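PDB 4ASH: NS6 protease from Murine norovirus 1, which probably cleaves the norovirus polyprotein into its mature non-structural proteins, as a cysteine protease with a trypsin-like fold. Local coordinates for residues T16-W21 / A141-V146; I28-V33 / I156-A161; T39-R44 / Y60-A65. The protein carries 1 engineered substitution. All coordinates share one frame; numbering follows the deposited sequence.

Contact 1 (T16-W21 / A141-V146). Engineered in segment 141-146: A141 (natural residue Cys).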
loop_
_atom_site.group_PDB
_atom_site.type_symbol
_atom_site.label_atom_id
_atom_site.label_comp_id
_atom_site.label_asym_id
_atom_site.label_seq_id
_atom_site.Cartn_x
_atom_site.Cartn_y
_atom_site.Cartn_z
ATOM N N THR A 16 -11.168 -6.916 -4.277
ATOM C CA THR A 16 -10.839 -6.880 -5.700
ATOM C C THR A 16 -9.374 -6.495 -5.944
ATOM O O THR A 16 -8.994 -6.096 -7.051
ATOM C CB THR A 16 -11.776 -5.923 -6.463
ATOM O OG1 THR A 16 -11.730 -4.620 -5.866
ATOM C CG2 THR A 16 -13.205 -6.445 -6.425
ATOM N N GLY A 17 -8.548 -6.654 -4.910
ATOM C CA GLY A 17 -7.134 -6.362 -5.030
ATOM C C GLY A 17 -6.292 -7.192 -4.082
ATOM O O GLY A 17 -6.437 -8.419 -3.990
ATOM N N TRP A 18 -5.409 -6.499 -3.366
ATOM C CA TRP A 18 -4.435 -7.125 -2.489
ATOM C C TRP A 18 -4.324 -6.306 -1.217
ATOM O O TRP A 18 -4.827 -5.185 -1.151
ATOM C CB TRP A 18 -3.073 -7.169 -3.172
ATOM C CG TRP A 18 -3.143 -7.921 -4.453
ATOM C CD1 TRP A 18 -3.534 -7.430 -5.658
ATOM C CD2 TRP A 18 -2.837 -9.298 -4.648
ATOM N NE1 TRP A 18 -3.496 -8.433 -6.610
ATOM C CE2 TRP A 18 -3.065 -9.587 -6.006
ATOM C CE3 TRP A 18 -2.387 -10.322 -3.805
ATOM C CZ2 TRP A 18 -2.858 -10.853 -6.539
ATOM C CZ3 TRP A 18 -2.178 -11.578 -4.339
ATOM C CH2 TRP A 18 -2.416 -11.830 -5.692
ATOM N N GLY A 19 -3.677 -6.878 -0.208
ATOM C CA GLY A 19 -3.311 -6.125 0.986
ATOM C C GLY A 19 -2.010 -6.681 1.541
ATOM O O GLY A 19 -1.463 -7.660 0.997
ATOM N N PHE A 20 -1.527 -6.082 2.628
ATOM C CA PHE A 20 -0.196 -6.365 3.155
ATOM C C PHE A 20 -0.222 -6.408 4.667
ATOM O O PHE A 20 -0.735 -5.479 5.314
ATOM C CB PHE A 20 0.771 -5.264 2.710
ATOM C CG PHE A 20 2.202 -5.490 3.131
ATOM C CD1 PHE A 20 2.967 -6.480 2.535
ATOM C CD2 PHE A 20 2.788 -4.703 4.120
ATOM C CE1 PHE A 20 4.282 -6.680 2.896
ATOM C CE2 PHE A 20 4.105 -4.902 4.489
ATOM C CZ PHE A 20 4.854 -5.880 3.886
ATOM N N TRP A 21 0.327 -7.481 5.237
ATOM C CA TRP A 21 0.506 -7.556 6.686
ATOM C C TRP A 21 1.720 -6.778 7.146
ATOM O O TRP A 21 2.856 -7.201 6.941
ATOM C CB TRP A 21 0.641 -9.019 7.138
ATOM C CG TRP A 21 -0.618 -9.781 6.969
ATOM C CD1 TRP A 21 -0.936 -10.617 5.933
ATOM C CD2 TRP A 21 -1.762 -9.752 7.827
ATOM N NE1 TRP A 21 -2.203 -11.124 6.109
ATOM C CE2 TRP A 21 -2.736 -10.603 7.260
ATOM C CE3 TRP A 21 -2.065 -9.079 9.017
ATOM C CZ2 TRP A 21 -3.989 -10.807 7.845
ATOM C CZ3 TRP A 21 -3.309 -9.282 9.597
ATOM C CH2 TRP A 21 -4.256 -10.131 9.012
ATOM N N ALA A 141 -4.043 -2.979 -7.301
ATOM C CA ALA A 141 -4.228 -2.074 -6.156
ATOM C C ALA A 141 -4.198 -2.817 -4.822
ATOM O O ALA A 141 -4.767 -3.902 -4.677
ATOM C CB ALA A 141 -5.507 -1.269 -6.284
ATOM N N GLY A 142 -3.544 -2.193 -3.849
ATOM C CA GLY A 142 -3.372 -2.776 -2.531
ATOM C C GLY A 142 -1.983 -3.318 -2.270
ATOM O O GLY A 142 -1.610 -3.517 -1.113
ATOM N N CYS A 143 -1.224 -3.607 -3.322
ATOM C CA CYS A 143 0.141 -4.096 -3.154
ATOM C C CYS A 143 1.022 -3.021 -2.505
ATOM O O CYS A 143 0.870 -1.814 -2.781
ATOM C CB CYS A 143 0.728 -4.577 -4.479
ATOM S SG CYS A 143 -0.059 -6.107 -5.091
ATOM N N PRO A 144 1.924 -3.434 -1.611
ATOM C CA PRO A 144 2.704 -2.448 -0.852
ATOM C C PRO A 144 3.874 -1.822 -1.615
ATOM O O PRO A 144 4.475 -2.440 -2.487
ATOM C CB PRO A 144 3.242 -3.287 0.314
ATOM C CG PRO A 144 3.478 -4.635 -0.337
ATOM C CD PRO A 144 2.267 -4.819 -1.231
ATOM N N TYR A 145 4.206 -0.590 -1.237
ATOM C CA TYR A 145 5.433 0.054 -1.665
ATOM C C TYR A 145 6.394 -0.025 -0.500
ATOM O O TYR A 145 6.045 0.397 0.604
ATOM C CB TYR A 145 5.175 1.533 -1.945
ATOM C CG TYR A 145 4.495 1.839 -3.263
ATOM C CD1 TYR A 145 3.295 1.227 -3.615
ATOM C CD2 TYR A 145 5.048 2.755 -4.147
ATOM C CE1 TYR A 145 2.662 1.514 -4.821
ATOM C CE2 TYR A 145 4.427 3.052 -5.359
ATOM C CZ TYR A 145 3.235 2.431 -5.688
ATOM O OH TYR A 145 2.609 2.718 -6.889
ATOM N N VAL A 146 7.590 -0.552 -0.731
ATOM C CA VAL A 146 8.564 -0.716 0.344
ATOM C C VAL A 146 9.923 -0.169 -0.079
ATOM O O VAL A 146 10.194 0.004 -1.259
ATOM C CB VAL A 146 8.724 -2.207 0.758
ATOM C CG1 VAL A 146 7.389 -2.789 1.214
ATOM C CG2 VAL A 146 9.297 -3.036 -0.389
#
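The sulfur of C143 lies over one face of the W18 indole, 4.0 Å from SG to the centroid of the five-membered ring, and comes nearest to CG of W18 at 3.6 Å. In both residues the first torsion sets the gamma atom anti to the carbonyl carbon and beside its own backbone N (chi1 -59° in W18). The same tryptophan meets A141 with its edge. A141 O lies in the ring plane, and it also accepts a hydrogen bond from W18 N (3.0 Å, 142° at the hydrogen).

A141 is engineered, a cysteine in the natural sequence. Its place before G142 in a trypsin-like fold is consistent with the nucleophile turn, so this contact ties that turn to strand 17-21 of the N-terminal sheet. CA of G142 comes to within 3.1 Å of W18 O in a CA-H...O contact; that carbonyl also takes a hydrogen bond from T29 OG1.

Further along, F20 and P144 cross at about a right angle. A chi1 of -177° sets CG of F20 anti to the backbone N, where P144 CB comes within 3.7 Å of it. That CB stands over the phenyl face in a CH-pi contact, offset toward the rim. P144 CG reaches F20 CD1 at 3.5 Å. V11 and V155 touch both of these side chains.

Contact 2 (I28-V33 / I156-A161)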
loop_
_atom_site.group_PDB
_atom_site.type_symbol
_atom_site.label_atom_id
_atom_site.label_comp_id
_atom_site.label_asym_id
_atom_site.label_seq_id
_atom_site.Cartn_x
_atom_site.Cartn_y
_atom_site.Cartn_z
ATOM N N ILE A 28 -2.935 -3.685 5.852
ATOM C CA ILE A 28 -3.248 -2.470 5.110
ATOM C C ILE A 28 -3.640 -2.794 3.664
ATOM O O ILE A 28 -3.177 -3.785 3.090
ATOM C CB ILE A 28 -2.086 -1.446 5.134
ATOM C CG1 ILE A 28 -0.839 -1.974 4.396
ATOM C CG2 ILE A 28 -1.790 -1.034 6.579
ATOM C CD1 ILE A 28 0.313 -0.924 4.324
ATOM N N THR A 29 -4.496 -1.955 3.085
ATOM C CA THR A 29 -4.967 -2.184 1.720
ATOM C C THR A 29 -5.466 -0.859 1.135
ATOM O O THR A 29 -5.471 0.171 1.807
ATOM C CB THR A 29 -6.100 -3.255 1.685
ATOM O OG1 THR A 29 -6.441 -3.577 0.323
ATOM C CG2 THR A 29 -7.340 -2.751 2.391
ATOM N N ALA A 30 -5.892 -0.900 -0.120
ATOM C CA ALA A 30 -6.536 0.229 -0.762
ATOM C C ALA A 30 -8.021 0.189 -0.422
ATOM O O ALA A 30 -8.681 -0.826 -0.621
ATOM C CB ALA A 30 -6.337 0.150 -2.271
ATOM N N LYS A 31 -8.551 1.288 0.094
ATOM C CA LYS A 31 -9.969 1.353 0.423
ATOM C C LYS A 31 -10.873 0.861 -0.712
ATOM O O LYS A 31 -11.829 0.102 -0.485
ATOM C CB LYS A 31 -10.364 2.775 0.849
ATOM C CG LYS A 31 -11.790 2.851 1.369
ATOM C CD LYS A 31 -12.164 4.254 1.801
ATOM C CE LYS A 31 -13.567 4.274 2.388
ATOM N NZ LYS A 31 -13.827 5.526 3.156
ATOM N N HIS A 32 -10.555 1.259 -1.942
ATOM C CA HIS A 32 -11.438 0.963 -3.066
ATOM C C HIS A 32 -11.499 -0.507 -3.477
ATOM O O HIS A 32 -12.372 -0.873 -4.263
ATOM C CB HIS A 32 -11.144 1.858 -4.280
ATOM C CG HIS A 32 -9.944 1.453 -5.072
ATOM N ND1 HIS A 32 -8.675 1.930 -4.813
ATOM C CD2 HIS A 32 -9.824 0.645 -6.155
ATOM C CE1 HIS A 32 -7.826 1.421 -5.687
ATOM N NE2 HIS A 32 -8.500 0.641 -6.519
ATOM N N VAL A 33 -10.599 -1.346 -2.957
ATOM C CA VAL A 33 -10.645 -2.767 -3.299
ATOM C C VAL A 33 -11.246 -3.604 -2.175
ATOM O O VAL A 33 -11.612 -4.759 -2.382
ATOM C CB VAL A 33 -9.259 -3.361 -3.680
ATOM C CG1 VAL A 33 -8.582 -2.544 -4.776
ATOM C CG2 VAL A 33 -8.358 -3.505 -2.454
ATOM N N ILE A 156 5.708 2.025 2.914
ATOM C CA ILE A 156 5.364 3.445 2.855
ATOM C C ILE A 156 3.961 3.761 2.361
ATOM O O ILE A 156 3.500 4.908 2.456
ATOM C CB ILE A 156 6.383 4.239 2.025
ATOM C CG1 ILE A 156 6.334 3.812 0.555
ATOM C CG2 ILE A 156 7.773 4.085 2.617
ATOM C CD1 ILE A 156 7.150 4.730 -0.359
ATOM N N GLY A 157 3.272 2.758 1.835
ATOM C CA GLY A 157 1.951 2.986 1.288
ATOM C C GLY A 157 1.499 1.798 0.465
ATOM O O GLY A 157 2.203 0.787 0.385
ATOM N N VAL A 158 0.328 1.925 -0.151
ATOM C CA VAL A 158 -0.202 0.866 -0.997
ATOM C C VAL A 158 -0.551 1.382 -2.390
ATOM O O VAL A 158 -0.960 2.533 -2.567
ATOM C CB VAL A 158 -1.444 0.185 -0.366
ATOM C CG1 VAL A 158 -1.079 -0.501 0.963
ATOM C CG2 VAL A 158 -2.581 1.156 -0.157
ATOM N N HIS A 159 -0.416 0.510 -3.386
ATOM C CA HIS A 159 -0.703 0.923 -4.755
ATOM C C HIS A 159 -2.184 1.239 -4.939
ATOM O O HIS A 159 -3.051 0.468 -4.519
ATOM C CB HIS A 159 -0.331 -0.197 -5.711
ATOM C CG HIS A 159 -0.487 0.208 -7.146
ATOM N ND1 HIS A 159 0.232 1.239 -7.678
ATOM C CD2 HIS A 159 -1.324 -0.237 -8.116
ATOM C CE1 HIS A 159 -0.109 1.396 -8.954
ATOM N NE2 HIS A 159 -1.062 0.531 -9.234
ATOM N N VAL A 160 -2.498 2.359 -5.587
ATOM C CA VAL A 160 -3.912 2.621 -5.867
ATOM C C VAL A 160 -4.255 2.986 -7.314
ATOM O O VAL A 160 -5.350 2.679 -7.775
ATOM C CB VAL A 160 -4.516 3.668 -4.914
ATOM C CG1 VAL A 160 -4.370 3.187 -3.477
ATOM C CG2 VAL A 160 -3.845 5.047 -5.120
ATOM N N ALA A 161 -3.341 3.652 -8.006
ATOM C CA ALA A 161 -3.652 4.172 -9.352
ATOM C C ALA A 161 -2.447 4.296 -10.264
ATOM O O ALA A 161 -1.298 4.298 -9.816
ATOM C CB ALA A 161 -4.369 5.516 -9.245
#
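Strand 28-30, carrying I28 and A30, and strand 156-161, carrying V158 and V160, run in nearly the same direction, 23° apart and 6.5 Å at closest axis approach, with no hydrogen bond between them. They belong to different sheets, and the packing is the seam between the two halves of a chymotrypsin-like protease fold.

V158 fills the middle of it with both its branches. CG1 turns to I28 and sits 3.7 Å from I28 CD1, about as close to CG1 of the same isoleucine. CG2 goes the other way, against the backbone, 3.6 Å from T29 O. In I28 the CG1 branch lies between the backbone N and the carbonyl carbon (chi1 65°), and from there CD1 extends anti to CA and meets V158 CG1; the two side chains cross at a slant. A30 then offers its single methyl: CB is 3.8 Å from V160 CG1 and 4.0 Å from H159 O. Opposite I170 the strand carries an extra residue, V160 and A161 together forming a classic beta bulge of the second sheet.

Past A30 the chain leaves the strand in a turn closed by V33 N to A30 O, 3.1 Å. This brings H32 round beside V160. Its ND1 is hydrogen-bonded to D56 OD2, and its side chain touches the engineered A141, a cysteine by nature. That grouping is consistent with the histidine, acid and nucleophile of chymotrypsin-like cysteine proteases. H159, between V158 and V160, has its ND1 hydrogen-bonded to Y145 OH. Across the seam, CE1 of H32 approaches the carbonyl of V160 obliquely to the imidazole, 3.5 Å from the oxygen.

Contact 3 (T39-R44 / Y60-A65)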
loop_
_atom_site.group_PDB
_atom_site.type_symbol
_atom_site.label_atom_id
_atom_site.label_comp_id
_atom_site.label_asym_id
_atom_site.label_seq_id
_atom_site.Cartn_x
_atom_site.Cartn_y
_atom_site.Cartn_z
ATOM N N THR A 39 -17.805 -7.000 6.800
ATOM C CA THR A 39 -17.563 -8.341 6.262
ATOM C C THR A 39 -16.603 -9.120 7.161
ATOM O O THR A 39 -15.596 -8.582 7.619
ATOM C CB THR A 39 -16.949 -8.281 4.831
ATOM O OG1 THR A 39 -17.854 -7.625 3.936
ATOM C CG2 THR A 39 -16.631 -9.671 4.296
ATOM N N GLU A 40 -16.904 -10.390 7.407
ATOM C CA GLU A 40 -15.962 -11.247 8.117
ATOM C C GLU A 40 -14.721 -11.474 7.245
ATOM O O GLU A 40 -14.835 -11.836 6.069
ATOM C CB GLU A 40 -16.619 -12.577 8.501
ATOM C CG GLU A 40 -15.649 -13.594 9.063
ATOM C CD GLU A 40 -16.329 -14.902 9.434
ATOM O OE1 GLU A 40 -17.566 -14.907 9.619
ATOM O OE2 GLU A 40 -15.621 -15.925 9.538
ATOM N N ILE A 41 -13.537 -11.229 7.800
ATOM C CA ILE A 41 -12.301 -11.434 7.038
ATOM C C ILE A 41 -11.268 -12.228 7.829
ATOM O O ILE A 41 -11.146 -12.063 9.038
ATOM C CB ILE A 41 -11.682 -10.099 6.595
ATOM C CG1 ILE A 41 -11.473 -9.189 7.808
ATOM C CG2 ILE A 41 -12.559 -9.413 5.542
ATOM C CD1 ILE A 41 -10.772 -7.884 7.484
ATOM N N PHE A 42 -10.535 -13.099 7.142
ATOM C CA PHE A 42 -9.533 -13.951 7.781
ATOM C C PHE A 42 -10.093 -14.702 8.982
ATOM O O PHE A 42 -9.385 -14.938 9.966
ATOM C CB PHE A 42 -8.310 -13.130 8.195
ATOM C CG PHE A 42 -7.805 -12.221 7.121
ATOM C CD1 PHE A 42 -7.548 -12.702 5.844
ATOM C CD2 PHE A 42 -7.602 -10.875 7.380
ATOM C CE1 PHE A 42 -7.090 -11.865 4.846
ATOM C CE2 PHE A 42 -7.141 -10.023 6.388
ATOM C CZ PHE A 42 -6.885 -10.511 5.118
ATOM N N GLY A 43 -11.370 -15.060 8.899
ATOM C CA GLY A 43 -12.016 -15.849 9.932
ATOM C C GLY A 43 -12.355 -15.021 11.163
ATOM O O GLY A 43 -12.664 -15.569 12.222
ATOM N N ARG A 44 -12.285 -13.699 11.034
ATOM C CA ARG A 44 -12.578 -12.812 12.156
ATOM C C ARG A 44 -13.808 -11.947 11.880
ATOM O O ARG A 44 -13.963 -11.397 10.791
ATOM C CB ARG A 44 -11.365 -11.927 12.463
ATOM C CG ARG A 44 -10.082 -12.706 12.707
ATOM C CD ARG A 44 -10.061 -13.380 14.094
ATOM N NE ARG A 44 -8.819 -14.122 14.288
ATOM C CZ ARG A 44 -7.705 -13.598 14.801
ATOM N NH1 ARG A 44 -7.675 -12.326 15.194
ATOM N NH2 ARG A 44 -6.621 -14.353 14.912
ATOM N N TYR A 60 -6.598 -2.249 8.956
ATOM C CA TYR A 60 -7.304 -3.110 9.895
ATOM C C TYR A 60 -6.373 -3.466 11.027
ATOM O O TYR A 60 -5.226 -3.845 10.786
ATOM C CB TYR A 60 -7.707 -4.415 9.208
ATOM C CG TYR A 60 -8.691 -4.259 8.085
ATOM C CD1 TYR A 60 -8.268 -3.872 6.822
ATOM C CD2 TYR A 60 -10.029 -4.546 8.272
ATOM C CE1 TYR A 60 -9.170 -3.744 5.773
ATOM C CE2 TYR A 60 -10.938 -4.423 7.228
ATOM C CZ TYR A 60 -10.499 -4.020 5.984
ATOM O OH TYR A 60 -11.392 -3.915 4.933
ATOM N N TYR A 61 -6.859 -3.338 12.258
ATOM C CA TYR A 61 -6.099 -3.771 13.418
ATOM C C TYR A 61 -6.834 -4.888 14.159
ATOM O O TYR A 61 -7.987 -4.724 14.570
ATOM C CB TYR A 61 -5.816 -2.595 14.366
ATOM C CG TYR A 61 -5.253 -3.074 15.692
ATOM C CD1 TYR A 61 -3.914 -3.435 15.809
ATOM C CD2 TYR A 61 -6.072 -3.231 16.799
ATOM C CE1 TYR A 61 -3.398 -3.914 17.011
ATOM C CE2 TYR A 61 -5.565 -3.706 18.005
ATOM C CZ TYR A 61 -4.231 -4.043 18.104
ATOM O OH TYR A 61 -3.727 -4.502 19.301
ATOM N N PHE A 62 -6.153 -6.015 14.333
ATOM C CA PHE A 62 -6.728 -7.185 14.985
ATOM C C PHE A 62 -6.180 -7.299 16.398
ATOM O O PHE A 62 -4.970 -7.368 16.593
ATOM C CB PHE A 62 -6.396 -8.452 14.184
ATOM C CG PHE A 62 -6.992 -8.468 12.803
ATOM C CD1 PHE A 62 -6.352 -7.824 11.753
ATOM C CD2 PHE A 62 -8.194 -9.124 12.554
ATOM C CE1 PHE A 62 -6.890 -7.826 10.474
ATOM C CE2 PHE A 62 -8.740 -9.126 11.284
ATOM C CZ PHE A 62 -8.090 -8.471 10.246
ATOM N N THR A 63 -7.077 -7.315 17.379
ATOM C CA THR A 63 -6.687 -7.442 18.781
ATOM C C THR A 63 -5.800 -8.664 19.016
ATOM O O THR A 63 -4.790 -8.595 19.732
ATOM C CB THR A 63 -7.924 -7.536 19.681
ATOM O OG1 THR A 63 -8.769 -6.403 19.439
ATOM C CG2 THR A 63 -7.506 -7.542 21.141
ATOM N N SER A 64 -6.204 -9.789 18.445
ATOM C CA SER A 64 -5.413 -11.011 18.498
ATOM C C SER A 64 -4.711 -11.193 17.169
ATOM O O SER A 64 -5.325 -11.013 16.124
ATOM C CB SER A 64 -6.305 -12.225 18.762
ATOM O OG SER A 64 -6.932 -12.118 20.024
ATOM N N ALA A 65 -3.435 -11.556 17.199
ATOM C CA ALA A 65 -2.675 -11.672 15.951
ATOM C C ALA A 65 -3.332 -12.664 14.998
ATOM O O ALA A 65 -3.780 -13.747 15.412
ATOM C CB ALA A 65 -1.255 -12.086 16.230
HETATM O O HOH W 1 -8.936 -10.252 16.740
#
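R44 makes the polar half of the contact with the backbone of S64 and A65. NH1 gives a nearly straight hydrogen bond to S64 O, 2.8 Å long with 171° at the hydrogen, while NH2 reaches A65 O at 2.9 Å. Both oxygens lie close to the guanidinium plane, yet the two nitrogens stand above their carbonyl planes. A water accepts from S64 N at 3.3 Å and, weakly, from R44 NH1. The arginine chain bends at CG (chi2 -75°), which swings CD round on the way to these two carbonyls.

The apolar half gathers at the rim of the F62 ring. CB of R44 lies at its edge, 4.0 Å from F62 CE2, with the guanidinium plane turned 84° from the ring. I41 CD1 also approaches that edge and comes closer to Y60, 3.5 Å from Y60 CE2. F42 crosses F62 at about a right angle, its own edge turned to CZ of F62; F27 meets the F42 ring edge-to-face.

I41 to R44 form a type I' turn, closed in both directions by backbone hydrogen bonds between the end residues; it carries I41, F42 and R44 on one tight piece of the loop, lying against strand 57-62. With two separate acceptors in its plane, the guanidinium is fixed in rotation as well as position, and its positive charge is met here by neutral carbonyl dipoles.

In the fold
Contacts 1 and 2 lie side by side near the centre of the molecule, their centres about 6 Å apart, and both join the N-terminal sheet to the C-terminal one. They use adjacent strands on each side: 17-21 and 26-30, then 144-149 and 152-162. Their segments alternate along the sequence, and each contact spans the two halves, around what is probably the catalytic cleft. Contact 3, about 17 and 18 Å from their centres, falls between these segments in sequence and stays within the N-terminal half, at its far end. Strand 57-62 neighbours 26-30 there, and W21, next to F20 of contact 1, packs on F42 and F62 of contact 3.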